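PDB 4WU0: similar to yteR (Bacilus subtilis) from Clostridium acetobutylicum, which belongs to glycoside hydrolase family 105 and probably hydrolyses unsaturated rhamnogalacturonan fragments derived from pectin. Local coordinates for residues 210-214 with 276-282; 202-206 with 229-233; 9-13 with 45-49; 31-35 with 81-85; 318-322 with 334-338. All blocks are in the same frame, centred on the assembly; numbering follows the deposited sequence.

From the N terminus, twelve main helices form six hairpins, consistent with the (alpha/alpha)6 barrel of the family. Contact 3 opens first, on helix 4-14, and closes on helix 44-54. Contact 4 starts on helix 25-41, between those two, and closes later on helix 80-90, so the two cross; they touch where Phe49 packs on Ile34 and Leu31. Contacts 2 and 1 also cross, but both start on helix 199-215, one ending on helix 223-240, the other at the end of helix 264-279, and they meet through Tyr282 O and Asn231 ND2. Contact 5 follows in series, a short closure between the loop after strand 311-317 and the end of helix 332-337.

Contact 1 (210-214 with 276-282); sequences ADTIE and KGVRLGY
Residues 210-214 are one helical turn, and 276-282 run from the last turn of helix 264-279 into the loop beyond it. The two helices are probably neighbouring inner helices of an (alpha/alpha)6 barrel, and their backbones come closest at Gly277, with CA of Ala210 and CA of Gly277 6.2 Å apart. At Glu214 and Leu280 the CA-CA distance has widened to 7.8 Å. The second helix ends in a Schellman motif: Gly281 takes phi/psi 87/7, its N bonds Val278 O at 3.1 Å, and Tyr282 N makes a weak 2.8 Å bond to Gly277 O. This reversal brings Tyr282, chi1 m, back against the first helix. Ile213 CG2 sits over one face of its ring, 3.7 Å from the centroid, a CH-pi contact.

Across the other part of the interface Lys276 extends with all four chi angles t, and its NZ makes two salt bridges, to Asp211 OD1 at 2.9 Å and to Glu214 OE1 at 2.6 Å. Tyr272 also hydrogen-bonds both Asp211 and Lys276, closing a polar network between the helices. Arg279 pairs with Glu357 of helix 345-360 and reaches Glu214 through solvent: one water lies 2.5 Å from Glu214 OE2 and 3.3 Å from Arg279 NH2, a second 2.4 Å from Glu214 OE2 and 2.9 Å from Arg279 NH1.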
# COMPACT_ATOMS: atom_id res chain seq x y z
N ALA A 210 -5.13 -7.72 -3.45
CA ALA A 210 -4.37 -8.57 -4.36
C ALA A 210 -3.30 -9.37 -3.61
O ALA A 210 -3.13 -10.56 -3.85
CB ALA A 210 -3.73 -7.74 -5.47
N ASP A 211 -2.58 -8.72 -2.71
CA ASP A 211 -1.48 -9.36 -2.01
C ASP A 211 -1.98 -10.36 -0.95
O ASP A 211 -1.30 -11.35 -0.65
CB ASP A 211 -0.59 -8.33 -1.36
CG ASP A 211 0.14 -7.44 -2.35
OD1 ASP A 211 0.16 -7.74 -3.57
OD2 ASP A 211 0.77 -6.44 -1.88
N THR A 212 -3.15 -10.09 -0.37
CA THR A 212 -3.70 -11.00 0.64
C THR A 212 -4.33 -12.24 -0.01
O THR A 212 -4.09 -13.37 0.41
CB THR A 212 -4.73 -10.28 1.52
OG1 THR A 212 -4.04 -9.31 2.32
CG2 THR A 212 -5.45 -11.25 2.45
N ILE A 213 -5.09 -12.02 -1.08
CA ILE A 213 -5.74 -13.14 -1.73
C ILE A 213 -4.67 -14.11 -2.20
O ILE A 213 -4.86 -15.33 -2.13
CB ILE A 213 -6.60 -12.68 -2.94
CG1 ILE A 213 -7.74 -11.78 -2.48
CG2 ILE A 213 -7.18 -13.88 -3.69
CD1 ILE A 213 -8.35 -10.93 -3.61
N GLU A 214 -3.54 -13.57 -2.67
CA GLU A 214 -2.46 -14.39 -3.20
C GLU A 214 -1.95 -15.44 -2.21
O GLU A 214 -1.59 -16.55 -2.61
CB GLU A 214 -1.30 -13.49 -3.69
CG GLU A 214 -0.15 -14.25 -4.34
CD GLU A 214 1.00 -13.35 -4.78
OE1 GLU A 214 1.27 -12.33 -4.10
OE2 GLU A 214 1.64 -13.68 -5.80
N LYS A 276 -1.59 -7.36 -11.48
CA LYS A 276 -1.47 -8.57 -10.66
C LYS A 276 -2.78 -9.33 -10.60
O LYS A 276 -2.80 -10.56 -10.64
CB LYS A 276 -1.02 -8.19 -9.24
CG LYS A 276 -0.86 -9.38 -8.33
CD LYS A 276 -0.04 -9.04 -7.08
CE LYS A 276 0.14 -10.23 -6.18
NZ LYS A 276 1.15 -9.96 -5.14
N GLY A 277 -3.89 -8.60 -10.52
CA GLY A 277 -5.20 -9.22 -10.47
C GLY A 277 -5.49 -10.01 -11.74
O GLY A 277 -6.04 -11.10 -11.68
N VAL A 278 -5.09 -9.47 -12.89
CA VAL A 278 -5.24 -10.22 -14.14
C VAL A 278 -4.34 -11.45 -14.15
O VAL A 278 -4.76 -12.55 -14.55
CB VAL A 278 -4.95 -9.32 -15.38
CG1 VAL A 278 -4.88 -10.15 -16.65
CG2 VAL A 278 -6.00 -8.21 -15.50
N ARG A 279 -3.08 -11.27 -13.73
CA ARG A 279 -2.11 -12.36 -13.76
C ARG A 279 -2.56 -13.57 -12.94
O ARG A 279 -2.37 -14.71 -13.34
CB ARG A 279 -0.74 -11.88 -13.26
CG ARG A 279 0.28 -13.01 -13.16
CD ARG A 279 1.71 -12.51 -12.89
NE ARG A 279 1.86 -11.79 -11.63
CZ ARG A 279 2.00 -12.38 -10.44
NH1 ARG A 279 2.15 -11.64 -9.35
NH2 ARG A 279 1.97 -13.70 -10.32
N LEU A 280 -3.15 -13.30 -11.78
CA LEU A 280 -3.57 -14.37 -10.89
C LEU A 280 -5.01 -14.86 -11.19
O LEU A 280 -5.49 -15.80 -10.55
CB LEU A 280 -3.42 -13.93 -9.44
CG LEU A 280 -1.95 -13.77 -9.02
CD1 LEU A 280 -1.85 -13.04 -7.70
CD2 LEU A 280 -1.24 -15.13 -8.92
N GLY A 281 -5.68 -14.23 -12.14
CA GLY A 281 -7.02 -14.64 -12.52
C GLY A 281 -8.15 -14.03 -11.70
O GLY A 281 -9.32 -14.43 -11.88
N TYR A 282 -7.83 -13.08 -10.82
CA TYR A 282 -8.85 -12.45 -10.00
C TYR A 282 -9.70 -11.52 -10.84
O TYR A 282 -10.90 -11.35 -10.57
CB TYR A 282 -8.25 -11.65 -8.83
CG TYR A 282 -7.25 -12.39 -8.00
CD1 TYR A 282 -7.26 -13.77 -7.91
CD2 TYR A 282 -6.28 -11.70 -7.28
CE1 TYR A 282 -6.32 -14.43 -7.15
CE2 TYR A 282 -5.36 -12.35 -6.52
CZ TYR A 282 -5.37 -13.72 -6.46
OH TYR A 282 -4.45 -14.41 -5.69
O HOH W 1 2.04 -15.44 -7.53
O HOH W 2 3.36 -12.25 -6.74

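Contact 2 (202-206 with 229-233); sequences MGWYV and ILNNC
Two helical turns run roughly antiparallel here, their axes 11.0 Å apart at closest approach and crossing at -148°; the nearest CA pair is Val206 and Leu230, at 6.4 Å. Apolar contacts dominate. Val206 CG1 lies 3.7 Å from Cys233 CB, and Val206 CB is 4.0 Å from Leu230 CD1. Met202, with all three chi angles m, curls its methyl inward so that Met202 CE stands 4.0 Å from Cys233 CB. These turns belong to helices 199-215 and 223-240, consecutive in the chain and probably an inner and an outer helix of the (alpha/alpha)6 barrel; the side chains fill the layer between them.

The aromatic contacts centre on Tyr205, chi1 t. Cys233 SG, chi1 m, approaches the ring at its edge, 5.1 Å from the centroid and 3.9 Å from Tyr205 CD2, a sulfur-aromatic contact. Ile229 CG2 meets the same edge, 3.7 Å from Tyr205 CE2. No hydrogen bond joins the two turns; the Tyr205 hydroxyl is bonded to Phe159 O, on helix 152-166.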
# COMPACT_ATOMS: atom_id res chain seq x y z
N MET A 202 -7.42 4.31 -1.78
CA MET A 202 -7.94 3.23 -2.60
C MET A 202 -6.82 2.34 -3.11
O MET A 202 -6.97 1.14 -3.18
CB MET A 202 -8.75 3.74 -3.78
CG MET A 202 -10.17 4.12 -3.44
SD MET A 202 -11.20 2.72 -2.91
CE MET A 202 -11.31 1.69 -4.38
N GLY A 203 -5.68 2.93 -3.48
CA GLY A 203 -4.52 2.15 -3.90
C GLY A 203 -4.07 1.16 -2.83
O GLY A 203 -3.81 0.00 -3.12
N TRP A 204 -3.98 1.61 -1.58
CA TRP A 204 -3.61 0.72 -0.49
C TRP A 204 -4.56 -0.47 -0.42
O TRP A 204 -4.13 -1.61 -0.27
CB TRP A 204 -3.66 1.42 0.86
CG TRP A 204 -2.57 2.48 1.13
CD1 TRP A 204 -2.78 3.74 1.63
CD2 TRP A 204 -1.15 2.34 0.98
NE1 TRP A 204 -1.59 4.38 1.80
CE2 TRP A 204 -0.57 3.55 1.40
CE3 TRP A 204 -0.30 1.32 0.54
CZ2 TRP A 204 0.79 3.78 1.37
CZ3 TRP A 204 1.06 1.55 0.53
CH2 TRP A 204 1.59 2.77 0.95
N TYR A 205 -5.85 -0.19 -0.51
CA TYR A 205 -6.84 -1.24 -0.32
C TYR A 205 -6.80 -2.25 -1.47
O TYR A 205 -6.88 -3.46 -1.23
CB TYR A 205 -8.25 -0.65 -0.17
CG TYR A 205 -9.28 -1.65 0.29
CD1 TYR A 205 -9.25 -2.18 1.57
CD2 TYR A 205 -10.32 -2.04 -0.54
CE1 TYR A 205 -10.21 -3.11 2.01
CE2 TYR A 205 -11.29 -2.93 -0.10
CZ TYR A 205 -11.22 -3.47 1.16
OH TYR A 205 -12.15 -4.37 1.57
N VAL A 206 -6.68 -1.79 -2.72
CA VAL A 206 -6.59 -2.76 -3.81
C VAL A 206 -5.28 -3.56 -3.82
O VAL A 206 -5.28 -4.76 -4.12
CB VAL A 206 -6.93 -2.18 -5.21
CG1 VAL A 206 -8.37 -1.72 -5.23
CG2 VAL A 206 -6.02 -1.05 -5.61
N ILE A 229 -14.83 -8.27 -3.93
CA ILE A 229 -14.55 -6.91 -3.49
C ILE A 229 -13.51 -6.27 -4.39
O ILE A 229 -13.65 -5.12 -4.79
CB ILE A 229 -14.04 -6.90 -2.01
CG1 ILE A 229 -15.17 -7.32 -1.07
CG2 ILE A 229 -13.48 -5.52 -1.61
CD1 ILE A 229 -14.72 -7.55 0.36
N LEU A 230 -12.46 -7.01 -4.74
CA LEU A 230 -11.45 -6.46 -5.64
C LEU A 230 -12.04 -6.10 -7.01
O LEU A 230 -11.76 -5.02 -7.57
CB LEU A 230 -10.28 -7.44 -5.79
CG LEU A 230 -9.18 -7.00 -6.76
CD1 LEU A 230 -8.53 -5.69 -6.37
CD2 LEU A 230 -8.10 -8.08 -6.86
N ASN A 231 -12.85 -7.00 -7.56
CA ASN A 231 -13.50 -6.70 -8.83
C ASN A 231 -14.35 -5.46 -8.72
O ASN A 231 -14.35 -4.62 -9.63
CB ASN A 231 -14.33 -7.87 -9.32
CG ASN A 231 -13.52 -8.88 -10.06
OD1 ASN A 231 -13.38 -8.81 -11.28
ND2 ASN A 231 -12.95 -9.82 -9.34
N ASN A 232 -15.12 -5.36 -7.65
CA ASN A 232 -15.98 -4.19 -7.46
C ASN A 232 -15.19 -2.89 -7.35
O ASN A 232 -15.61 -1.85 -7.87
CB ASN A 232 -16.88 -4.37 -6.23
CG ASN A 232 -17.92 -5.44 -6.41
OD1 ASN A 232 -18.25 -5.83 -7.53
ND2 ASN A 232 -18.47 -5.91 -5.31
N CYS A 233 -14.05 -2.96 -6.67
CA CYS A 233 -13.19 -1.78 -6.53
C CYS A 233 -12.63 -1.37 -7.89
O CYS A 233 -12.55 -0.19 -8.19
CB CYS A 233 -12.03 -2.05 -5.56
SG CYS A 233 -12.52 -2.10 -3.80

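Contact 3 (9-13 with 45-49); sequences ADSII and KYLDF
A mixed apolar and polar contact joins helices 4-14 and 44-54, probably adjacent outer helices of the (alpha/alpha)6 barrel; helix 25-41 also packs against Tyr46 and Phe49. The turns cross at 45°, in roughly the same direction, with axes 11.7 Å apart at closest approach. CA of Ala9 lies 8.1 Å from CA of Tyr46, and CA of Ile13 7.8 Å from CA of Phe49.

Phe49, chi1 t, turns one ring face to Ile13, whose CG1 stands 3.6 Å from the centroid and only 5° off the normal, a CH-pi contact. Ile13 CD1 also reaches Tyr46 CD1 at 3.9 Å, while Ala9 CB is 4.0 Å from Tyr46 CE1. Tyr46, chi1 m, donates from OH to Asp10 OD1 at 2.7 Å. A water 2.7 Å from Asp10 OD2 and 2.6 Å from Lys45 NZ links the charges, too far apart for a salt bridge at 4.2 Å from Asp10 OD1 to Lys45 NZ. Asp10 thus uses both oxygens: OD1 accepts the tyrosine's hydrogen bond directly, OD2 meets the lysine through water.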
# COMPACT_ATOMS: atom_id res chain seq x y z
N ALA A 9 15.02 1.12 -9.99
CA ALA A 9 15.83 0.61 -8.89
C ALA A 9 17.22 1.24 -8.92
O ALA A 9 17.73 1.70 -7.90
CB ALA A 9 15.93 -0.92 -8.95
N ASP A 10 17.82 1.27 -10.11
CA ASP A 10 19.15 1.84 -10.26
C ASP A 10 19.12 3.34 -9.94
O ASP A 10 20.07 3.88 -9.37
CB ASP A 10 19.70 1.60 -11.67
CG ASP A 10 20.11 0.16 -11.89
OD1 ASP A 10 20.32 -0.54 -10.86
OD2 ASP A 10 20.22 -0.27 -13.07
N SER A 11 18.03 4.01 -10.29
CA SER A 11 17.89 5.43 -9.99
C SER A 11 17.79 5.69 -8.49
O SER A 11 18.40 6.62 -7.97
CB SER A 11 16.65 6.02 -10.69
OG SER A 11 16.76 5.91 -12.09
N ILE A 12 17.00 4.87 -7.80
CA ILE A 12 16.82 5.02 -6.36
C ILE A 12 18.16 4.86 -5.65
O ILE A 12 18.50 5.63 -4.74
CB ILE A 12 15.81 3.99 -5.85
CG1 ILE A 12 14.40 4.30 -6.39
CG2 ILE A 12 15.79 3.93 -4.32
CD1 ILE A 12 13.45 3.14 -6.25
N ILE A 13 18.92 3.85 -6.05
CA ILE A 13 20.20 3.55 -5.43
C ILE A 13 21.20 4.67 -5.70
O ILE A 13 21.83 5.20 -4.77
CB ILE A 13 20.72 2.16 -5.87
CG1 ILE A 13 19.74 1.09 -5.37
CG2 ILE A 13 22.12 1.91 -5.37
CD1 ILE A 13 19.98 -0.30 -5.92
N LYS A 45 23.62 -7.14 -6.24
CA LYS A 45 23.69 -5.75 -5.80
C LYS A 45 22.34 -5.25 -5.27
O LYS A 45 22.29 -4.39 -4.38
CB LYS A 45 24.23 -4.84 -6.89
CG LYS A 45 23.22 -4.32 -7.86
CD LYS A 45 23.87 -3.37 -8.85
CE LYS A 45 23.07 -3.27 -10.14
NZ LYS A 45 23.90 -2.77 -11.28
N TYR A 46 21.24 -5.79 -5.78
CA TYR A 46 19.91 -5.37 -5.29
C TYR A 46 19.63 -5.96 -3.91
O TYR A 46 19.15 -5.25 -3.01
CB TYR A 46 18.81 -5.71 -6.30
CG TYR A 46 19.08 -5.03 -7.61
CD1 TYR A 46 19.05 -3.65 -7.70
CD2 TYR A 46 19.45 -5.76 -8.72
CE1 TYR A 46 19.34 -3.02 -8.89
CE2 TYR A 46 19.74 -5.15 -9.90
CZ TYR A 46 19.70 -3.77 -9.99
OH TYR A 46 20.02 -3.16 -11.18
N LEU A 47 19.98 -7.23 -3.72
CA LEU A 47 19.83 -7.85 -2.40
C LEU A 47 20.71 -7.15 -1.39
O LEU A 47 20.29 -6.83 -0.28
CB LEU A 47 20.17 -9.34 -2.46
CG LEU A 47 20.14 -10.08 -1.12
CD1 LEU A 47 18.76 -9.96 -0.50
CD2 LEU A 47 20.55 -11.55 -1.28
N ASP A 48 21.94 -6.85 -1.79
CA ASP A 48 22.86 -6.17 -0.89
C ASP A 48 22.35 -4.80 -0.46
O ASP A 48 22.50 -4.42 0.70
CB ASP A 48 24.25 -6.03 -1.52
CG ASP A 48 24.97 -7.36 -1.64
OD1 ASP A 48 24.63 -8.29 -0.87
OD2 ASP A 48 25.88 -7.45 -2.48
N PHE A 49 21.72 -4.07 -1.38
CA PHE A 49 21.11 -2.79 -1.06
C PHE A 49 20.00 -2.94 -0.03
O PHE A 49 19.88 -2.14 0.89
CB PHE A 49 20.54 -2.11 -2.31
CG PHE A 49 19.94 -0.76 -2.04
CD1 PHE A 49 20.76 0.33 -1.80
CD2 PHE A 49 18.57 -0.59 -2.02
CE1 PHE A 49 20.22 1.57 -1.55
CE2 PHE A 49 18.02 0.67 -1.78
CZ PHE A 49 18.87 1.75 -1.54
O HOH W 3 22.52 -1.66 -13.22

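Contact 4 (31-35 with 81-85); sequences LDGIA and KILIT
Leu31 begins a helical turn whose axis passes 10.0 Å from that of turn 81-85, the two directions differing by only 31°. Its CB lies 3.9 Å from Ile82 CG1. Next, at Asp32, the backbones are nearest, with CA of Asp32 5.8 Å from CA of Ile82. Asp32, chi1 m, swings its carboxylate across the gap and makes its polar links through water: one water donates to Asp32 OD2 at 2.9 Å and accepts from Ile82 N at 3.0 Å, and another donates to Asp32 OD1 at 2.6 Å and sits 2.7 Å from Thr85 OG1. Lys81 offers its CB 3.8 Å from Asp32 OD2, but its amino end leads away to Asn78 and Tyr133.

This shallow crossing fits adjacent inner helices, 25-41 and 80-90, of an (alpha/alpha)6 barrel. One turn on from Leu31, Ala35 points its CB at the second helix, 4.2 Å from Ile82 CD1 and 4.2 Å from Thr85 CG2; Ile82 holds chi1 t and chi2 p.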
# COMPACT_ATOMS: atom_id res chain seq x y z
N LEU A 31 11.65 -1.22 -0.75
CA LEU A 31 12.51 -2.37 -0.77
C LEU A 31 11.82 -3.61 -1.35
O LEU A 31 12.47 -4.44 -2.00
CB LEU A 31 13.07 -2.68 0.63
CG LEU A 31 14.00 -1.61 1.20
CD1 LEU A 31 14.46 -2.02 2.60
CD2 LEU A 31 15.21 -1.37 0.31
N ASP A 32 10.52 -3.75 -1.09
CA ASP A 32 9.73 -4.84 -1.65
C ASP A 32 9.76 -4.76 -3.20
O ASP A 32 9.78 -5.77 -3.88
CB ASP A 32 8.27 -4.78 -1.14
CG ASP A 32 8.11 -5.20 0.34
OD1 ASP A 32 8.94 -5.97 0.84
OD2 ASP A 32 7.12 -4.79 1.01
N GLY A 33 9.73 -3.54 -3.74
CA GLY A 33 9.88 -3.35 -5.17
C GLY A 33 11.27 -3.72 -5.65
O GLY A 33 11.44 -4.37 -6.68
N ILE A 34 12.29 -3.31 -4.91
CA ILE A 34 13.66 -3.64 -5.27
C ILE A 34 13.88 -5.16 -5.21
O ILE A 34 14.64 -5.73 -5.97
CB ILE A 34 14.67 -2.84 -4.42
CG1 ILE A 34 14.56 -1.35 -4.78
CG2 ILE A 34 16.10 -3.33 -4.67
CD1 ILE A 34 15.37 -0.42 -3.92
N ALA A 35 13.18 -5.83 -4.29
CA ALA A 35 13.31 -7.27 -4.18
C ALA A 35 12.82 -7.98 -5.44
O ALA A 35 13.35 -9.03 -5.80
CB ALA A 35 12.60 -7.80 -2.95
N LYS A 81 7.08 -7.20 6.03
CA LYS A 81 7.03 -7.91 4.76
C LYS A 81 8.42 -8.08 4.17
O LYS A 81 8.79 -9.19 3.77
CB LYS A 81 6.13 -7.19 3.78
CG LYS A 81 4.70 -7.05 4.25
CD LYS A 81 3.98 -6.06 3.38
CE LYS A 81 2.54 -5.87 3.80
NZ LYS A 81 1.88 -4.87 2.89
N ILE A 82 9.21 -7.00 4.08
CA ILE A 82 10.58 -7.18 3.60
C ILE A 82 11.40 -8.09 4.52
O ILE A 82 12.29 -8.80 4.05
CB ILE A 82 11.29 -5.84 3.31
CG1 ILE A 82 12.59 -6.06 2.51
CG2 ILE A 82 11.55 -5.05 4.56
CD1 ILE A 82 12.38 -6.50 1.04
N LEU A 83 11.12 -8.07 5.83
CA LEU A 83 11.82 -8.97 6.74
C LEU A 83 11.53 -10.45 6.43
O LEU A 83 12.44 -11.29 6.55
CB LEU A 83 11.49 -8.66 8.19
CG LEU A 83 11.94 -7.30 8.73
CD1 LEU A 83 11.47 -7.13 10.18
CD2 LEU A 83 13.45 -7.18 8.66
N ILE A 84 10.30 -10.77 6.03
CA ILE A 84 9.99 -12.13 5.59
C ILE A 84 10.85 -12.50 4.40
O ILE A 84 11.42 -13.59 4.35
CB ILE A 84 8.49 -12.31 5.30
CG1 ILE A 84 7.70 -12.13 6.59
CG2 ILE A 84 8.19 -13.69 4.71
CD1 ILE A 84 6.19 -12.03 6.40
N THR A 85 10.92 -11.59 3.44
CA THR A 85 11.70 -11.82 2.24
C THR A 85 13.17 -12.05 2.59
O THR A 85 13.81 -12.98 2.09
CB THR A 85 11.52 -10.64 1.30
OG1 THR A 85 10.14 -10.59 0.90
CG2 THR A 85 12.42 -10.74 0.07
O HOH W 4 8.04 -4.31 3.74
O HOH W 5 9.06 -8.40 -0.14

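Contact 5 (318-322 with 334-338); sequences YVAGL and YYISE
Tyr334 begins the second segment, on the short helix 332-337, which packs against a loop stretched out from Val319 (phi/psi -163/144) through Ala320 (-151/152) to Leu322. Tyr334, chi1 t, points toward that loop: its OH accepts a hydrogen bond from Gly321 N at 2.9 Å and lies 3.2 Å from Ala320 CA. Tyr335, chi1 m, follows with its ring beside the same alanine, Tyr335 CE1 4.2 Å from Ala320 CB. Its hydroxyl bonds His176, while Trp198 packs on both Tyr335 and Ala320. Ser337 closes the turn on its own helix, with N 3.0 Å and OG 2.7 Å from Tyr334 O.

At Glu338 the backbone leaves the helix (-79/155), and Glu338 CA comes 6.5 Å from Val319 CA. The side chain, chi1 and chi2 both m, puts Glu338 CG 3.0 Å from Val319 O, and Glu338 OE2 accepts a hydrogen bond from Tyr334 OH at 2.6 Å. This joins the loop after strand 311-317 to the helix that precedes strand 340-341 of the same antiparallel sheet. The tyrosine hydroxyl is therefore used in both directions, accepting from the Gly321 amide and donating to the Glu338 carboxylate, whereas Val319 O is buried without a hydrogen-bond partner.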
# COMPACT_ATOMS: atom_id res chain seq x y z
N TYR A 318 2.91 13.74 -0.80
CA TYR A 318 3.89 13.35 0.20
C TYR A 318 3.26 12.61 1.40
O TYR A 318 3.81 11.62 1.90
CB TYR A 318 4.70 14.56 0.68
CG TYR A 318 5.65 14.25 1.81
CD1 TYR A 318 6.68 13.31 1.66
CD2 TYR A 318 5.52 14.87 3.04
CE1 TYR A 318 7.53 13.02 2.70
CE2 TYR A 318 6.37 14.59 4.08
CZ TYR A 318 7.37 13.67 3.91
OH TYR A 318 8.22 13.39 4.96
N VAL A 319 2.13 13.13 1.86
CA VAL A 319 1.47 12.64 3.07
C VAL A 319 0.03 13.15 3.08
O VAL A 319 -0.25 14.24 2.62
CB VAL A 319 2.20 13.11 4.36
CG1 VAL A 319 2.17 14.64 4.49
CG2 VAL A 319 1.61 12.45 5.61
N ALA A 320 -0.87 12.33 3.58
CA ALA A 320 -2.22 12.77 3.92
C ALA A 320 -2.72 11.89 5.05
O ALA A 320 -2.30 10.73 5.19
CB ALA A 320 -3.15 12.68 2.75
N GLY A 321 -3.61 12.46 5.85
CA GLY A 321 -4.26 11.74 6.92
C GLY A 321 -5.40 12.57 7.49
O GLY A 321 -5.72 13.63 6.96
N LEU A 322 -6.02 12.07 8.55
CA LEU A 322 -7.17 12.71 9.15
C LEU A 322 -6.88 13.01 10.62
O LEU A 322 -6.13 12.29 11.28
CB LEU A 322 -8.41 11.81 8.99
CG LEU A 322 -8.73 11.72 7.49
CD1 LEU A 322 -9.49 10.49 7.14
CD2 LEU A 322 -9.50 12.96 7.07
N TYR A 334 -8.20 20.41 2.09
CA TYR A 334 -7.20 19.69 2.85
C TYR A 334 -6.37 18.77 1.94
O TYR A 334 -5.14 18.76 2.02
CB TYR A 334 -7.79 18.89 4.05
CG TYR A 334 -6.75 17.92 4.49
CD1 TYR A 334 -5.59 18.38 5.14
CD2 TYR A 334 -6.82 16.58 4.13
CE1 TYR A 334 -4.56 17.52 5.43
CE2 TYR A 334 -5.78 15.71 4.42
CZ TYR A 334 -4.66 16.18 5.05
OH TYR A 334 -3.64 15.31 5.32
N TYR A 335 -7.02 17.96 1.10
CA TYR A 335 -6.26 17.00 0.29
C TYR A 335 -5.36 17.70 -0.72
O TYR A 335 -4.30 17.21 -1.05
CB TYR A 335 -7.16 15.98 -0.40
CG TYR A 335 -7.63 14.89 0.53
CD1 TYR A 335 -6.78 13.85 0.90
CD2 TYR A 335 -8.91 14.91 1.08
CE1 TYR A 335 -7.19 12.86 1.76
CE2 TYR A 335 -9.33 13.92 1.93
CZ TYR A 335 -8.47 12.90 2.28
OH TYR A 335 -8.87 11.89 3.15
N ILE A 336 -5.79 18.86 -1.21
CA ILE A 336 -4.98 19.61 -2.16
C ILE A 336 -3.85 20.36 -1.44
O ILE A 336 -2.84 20.73 -2.06
CB ILE A 336 -5.90 20.58 -2.94
CG1 ILE A 336 -6.99 19.79 -3.67
CG2 ILE A 336 -5.13 21.45 -3.91
CD1 ILE A 336 -6.51 18.58 -4.43
N SER A 337 -3.99 20.56 -0.13
CA SER A 337 -3.00 21.35 0.61
C SER A 337 -1.69 20.61 0.86
O SER A 337 -0.67 21.25 1.18
CB SER A 337 -3.56 21.81 1.97
OG SER A 337 -3.54 20.73 2.91
N GLU A 338 -1.69 19.29 0.76
CA GLU A 338 -0.50 18.53 1.14
C GLU A 338 0.55 18.59 0.02
O GLU A 338 0.21 18.81 -1.14
CB GLU A 338 -0.84 17.08 1.50
CG GLU A 338 -1.69 16.90 2.79
CD GLU A 338 -0.90 17.06 4.08
OE1 GLU A 338 0.17 17.70 4.07
OE2 GLU A 338 -1.37 16.57 5.13